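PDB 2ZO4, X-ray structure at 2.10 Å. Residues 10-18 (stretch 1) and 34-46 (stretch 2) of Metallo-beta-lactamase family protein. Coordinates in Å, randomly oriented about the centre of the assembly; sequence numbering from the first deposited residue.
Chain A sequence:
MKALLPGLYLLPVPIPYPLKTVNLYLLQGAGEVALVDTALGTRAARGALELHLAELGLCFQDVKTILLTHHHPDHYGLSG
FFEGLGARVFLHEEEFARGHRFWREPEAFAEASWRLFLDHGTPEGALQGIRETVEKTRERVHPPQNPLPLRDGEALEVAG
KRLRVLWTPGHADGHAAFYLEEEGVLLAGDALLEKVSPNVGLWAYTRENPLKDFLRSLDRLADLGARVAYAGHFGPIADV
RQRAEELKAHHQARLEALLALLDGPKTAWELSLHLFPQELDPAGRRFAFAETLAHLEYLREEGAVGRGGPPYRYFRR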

# COMPACT_ATOMS: atom_id res chain seq x y z
N LEU A 10 -16.16 -7.60 5.85
CA LEU A 10 -14.76 -7.54 6.25
C LEU A 10 -14.18 -8.96 6.36
O LEU A 10 -14.74 -9.81 7.05
CB LEU A 10 -14.60 -6.80 7.59
CG LEU A 10 -13.31 -7.01 8.38
CD1 LEU A 10 -12.11 -6.35 7.71
CD2 LEU A 10 -13.46 -6.52 9.81
N LEU A 11 -13.06 -9.19 5.67
CA LEU A 11 -12.39 -10.49 5.64
C LEU A 11 -10.94 -10.36 6.13
O LEU A 11 -10.04 -10.08 5.34
CB LEU A 11 -12.41 -11.09 4.23
CG LEU A 11 -13.63 -11.89 3.75
CD1 LEU A 11 -14.90 -11.08 3.72
CD2 LEU A 11 -13.37 -12.48 2.37
N PRO A 12 -10.72 -10.53 7.45
CA PRO A 12 -9.37 -10.48 8.02
C PRO A 12 -8.56 -11.74 7.69
O PRO A 12 -9.03 -12.85 7.92
CB PRO A 12 -9.62 -10.37 9.53
CG PRO A 12 -11.09 -10.08 9.68
CD PRO A 12 -11.72 -10.74 8.50
N VAL A 13 -7.35 -11.56 7.16
CA VAL A 13 -6.52 -12.68 6.72
C VAL A 13 -5.11 -12.56 7.31
O VAL A 13 -4.52 -11.48 7.25
CB VAL A 13 -6.47 -12.76 5.16
CG1 VAL A 13 -5.53 -13.86 4.69
CG2 VAL A 13 -7.85 -12.98 4.58
N PRO A 14 -4.58 -13.66 7.89
CA PRO A 14 -3.22 -13.64 8.46
C PRO A 14 -2.13 -13.49 7.40
O PRO A 14 -2.22 -14.09 6.33
CB PRO A 14 -3.10 -15.00 9.16
CG PRO A 14 -4.51 -15.52 9.26
CD PRO A 14 -5.22 -14.97 8.08
N ILE A 15 -1.12 -12.68 7.71
CA ILE A 15 0.00 -12.44 6.81
C ILE A 15 1.34 -12.56 7.56
O ILE A 15 1.44 -12.17 8.73
CB ILE A 15 -0.10 -11.06 6.08
CG1 ILE A 15 -0.23 -9.90 7.07
CG2 ILE A 15 -1.25 -11.07 5.08
CD1 ILE A 15 -0.03 -8.51 6.46
N PRO A 16 2.37 -13.11 6.89
CA PRO A 16 3.65 -13.36 7.55
C PRO A 16 4.54 -12.11 7.65
O PRO A 16 5.76 -12.19 7.47
CB PRO A 16 4.30 -14.41 6.66
CG PRO A 16 3.79 -14.10 5.30
CD PRO A 16 2.39 -13.56 5.48
N TYR A 17 3.92 -10.96 7.95
CA TYR A 17 4.61 -9.68 8.07
C TYR A 17 4.22 -8.98 9.38
O TYR A 17 3.19 -9.31 9.96
CB TYR A 17 4.32 -8.80 6.85
CG TYR A 17 4.69 -9.47 5.54
CD1 TYR A 17 6.03 -9.63 5.18
CD2 TYR A 17 3.71 -9.96 4.69
CE1 TYR A 17 6.38 -10.26 4.00
CE2 TYR A 17 4.05 -10.60 3.50
CZ TYR A 17 5.39 -10.74 3.16
OH TYR A 17 5.74 -11.37 1.99
N PRO A 18 5.06 -8.04 9.86
CA PRO A 18 4.81 -7.35 11.14
C PRO A 18 3.39 -6.79 11.33
O PRO A 18 2.94 -6.64 12.47
CB PRO A 18 5.84 -6.21 11.15
CG PRO A 18 6.52 -6.24 9.81
CD PRO A 18 6.33 -7.60 9.25
N ALA A 34 -17.24 -9.80 -5.88
CA ALA A 34 -15.96 -9.13 -6.07
C ALA A 34 -15.15 -9.10 -4.78
O ALA A 34 -15.71 -9.05 -3.69
CB ALA A 34 -16.17 -7.71 -6.57
N LEU A 35 -13.83 -9.14 -4.92
CA LEU A 35 -12.92 -8.95 -3.80
C LEU A 35 -12.10 -7.68 -3.95
O LEU A 35 -11.54 -7.41 -5.03
CB LEU A 35 -11.97 -10.14 -3.65
CG LEU A 35 -12.25 -11.22 -2.59
CD1 LEU A 35 -11.19 -12.29 -2.70
CD2 LEU A 35 -12.28 -10.65 -1.18
N VAL A 36 -12.04 -6.90 -2.88
CA VAL A 36 -11.09 -5.80 -2.77
C VAL A 36 -9.87 -6.37 -2.02
O VAL A 36 -9.96 -6.69 -0.83
CB VAL A 36 -11.68 -4.58 -2.03
CG1 VAL A 36 -10.64 -3.48 -1.87
CG2 VAL A 36 -12.90 -4.04 -2.78
N ASP A 37 -8.76 -6.50 -2.75
CA ASP A 37 -7.51 -7.12 -2.27
C ASP A 37 -7.64 -8.64 -2.04
O ASP A 37 -8.75 -9.17 -1.95
CB ASP A 37 -6.94 -6.36 -1.06
CG ASP A 37 -6.53 -4.93 -1.42
OD1 ASP A 37 -6.29 -4.67 -2.62
OD2 ASP A 37 -6.45 -4.08 -0.51
N THR A 38 -6.50 -9.34 -1.97
CA THR A 38 -6.49 -10.80 -2.15
C THR A 38 -5.58 -11.59 -1.21
O THR A 38 -5.49 -12.81 -1.34
CB THR A 38 -6.07 -11.20 -3.59
OG1 THR A 38 -4.74 -10.73 -3.85
CG2 THR A 38 -7.03 -10.63 -4.62
N ALA A 39 -4.91 -10.91 -0.28
CA ALA A 39 -3.85 -11.52 0.53
C ALA A 39 -2.76 -12.13 -0.37
O ALA A 39 -2.42 -11.57 -1.41
CB ALA A 39 -4.42 -12.55 1.51
N LEU A 40 -2.23 -13.29 0.03
CA LEU A 40 -1.08 -13.88 -0.67
C LEU A 40 -0.99 -15.39 -0.48
O LEU A 40 -1.73 -15.97 0.30
CB LEU A 40 0.23 -13.19 -0.24
CG LEU A 40 0.87 -13.52 1.12
CD1 LEU A 40 2.20 -12.79 1.24
CD2 LEU A 40 -0.04 -13.18 2.30
N GLY A 41 -0.05 -16.01 -1.21
CA GLY A 41 0.05 -17.46 -1.29
C GLY A 41 0.81 -18.12 -0.16
O GLY A 41 1.93 -18.58 -0.34
N THR A 42 0.20 -18.14 1.02
CA THR A 42 0.65 -19.01 2.10
C THR A 42 -0.51 -19.96 2.39
O THR A 42 -1.64 -19.66 2.02
CB THR A 42 1.01 -18.24 3.40
OG1 THR A 42 -0.17 -17.69 4.00
CG2 THR A 42 2.01 -17.13 3.12
N ARG A 43 -0.22 -21.08 3.03
CA ARG A 43 -1.26 -22.03 3.42
C ARG A 43 -2.26 -21.39 4.40
O ARG A 43 -3.47 -21.57 4.26
CB ARG A 43 -0.64 -23.30 4.02
N ALA A 44 -1.74 -20.64 5.36
CA ALA A 44 -2.56 -19.97 6.37
C ALA A 44 -3.45 -18.87 5.77
O ALA A 44 -4.60 -18.72 6.19
CB ALA A 44 -1.69 -19.41 7.48
N ALA A 45 -2.93 -18.11 4.82
CA ALA A 45 -3.70 -17.05 4.17
C ALA A 45 -4.76 -17.61 3.22
O ALA A 45 -5.91 -17.18 3.26
CB ALA A 45 -2.78 -16.07 3.45
N ARG A 46 -4.36 -18.55 2.37
CA ARG A 46 -5.29 -19.23 1.45
C ARG A 46 -6.42 -19.92 2.21
O ARG A 46 -7.59 -19.85 1.81
CB ARG A 46 -4.57 -20.27 0.60
CG ARG A 46 -3.67 -19.73 -0.49
CD ARG A 46 -2.90 -20.87 -1.14
NE ARG A 46 -2.07 -20.43 -2.26
CZ ARG A 46 -2.49 -20.38 -3.53
NH1 ARG A 46 -3.73 -20.73 -3.85
NH2 ARG A 46 -1.66 -19.96 -4.48
O HOH W 1 -0.19 -15.82 6.04

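Two segments separated in sequence can be held together largely by fitted shapes, with water supplying a polar link, and residues 10-18 and 34-46 of this metallo-beta-lactamase family protein illustrate the principle. No direct hydrogen bond joins them. Strand 10-14 and strand 34-36 are not paired here: the CA atoms of L11 and L35 lie 9.6 Å apart, and the gap is spanned by side chains, with L11 CD2 meeting L35 CD2 at 4.1 Å. The backbones draw together farther along, where the CA atoms of P14 and A45 are 5.5 Å apart, and the residue on the helix side is an alanine.

Within the strand, L11 and V13 point toward the second stretch, whereas the intervening P12 makes no contact with it. V13 is the bump and two alanines line its hollow: V13 CG1 lies 3.6 Å from A39 CB and 3.7 Å from A45 CB. The same methyl on A45 also sits 3.5 Å from P14 O, measured from A45 CB, so it touches both side chain and backbone.

Beyond the strand the roles reverse. L40, which has the largest covered area of any residue here, projects into a concave surface built from three consecutive residues. Its CD2 packs 3.7 Å from I15 CG2 and 4.0 Å from P16 CD, while L40 CD1 reaches Y17 CE2 at 3.7 Å, meeting the edge of the ring near its plane. Such apolar contacts gain by excluding water and depend on fit rather than direction.

Polarity enters through T42, the N-cap of the helix. Its OG1 accepts from A45 N at 2.9 Å, satisfying an amide at the helix start. A water 2.8 Å from T42 OG1 donates to P14 O at 2.7 Å, bridging the stretches, while T42 CG2 rests 4.1 Å from P16 CG.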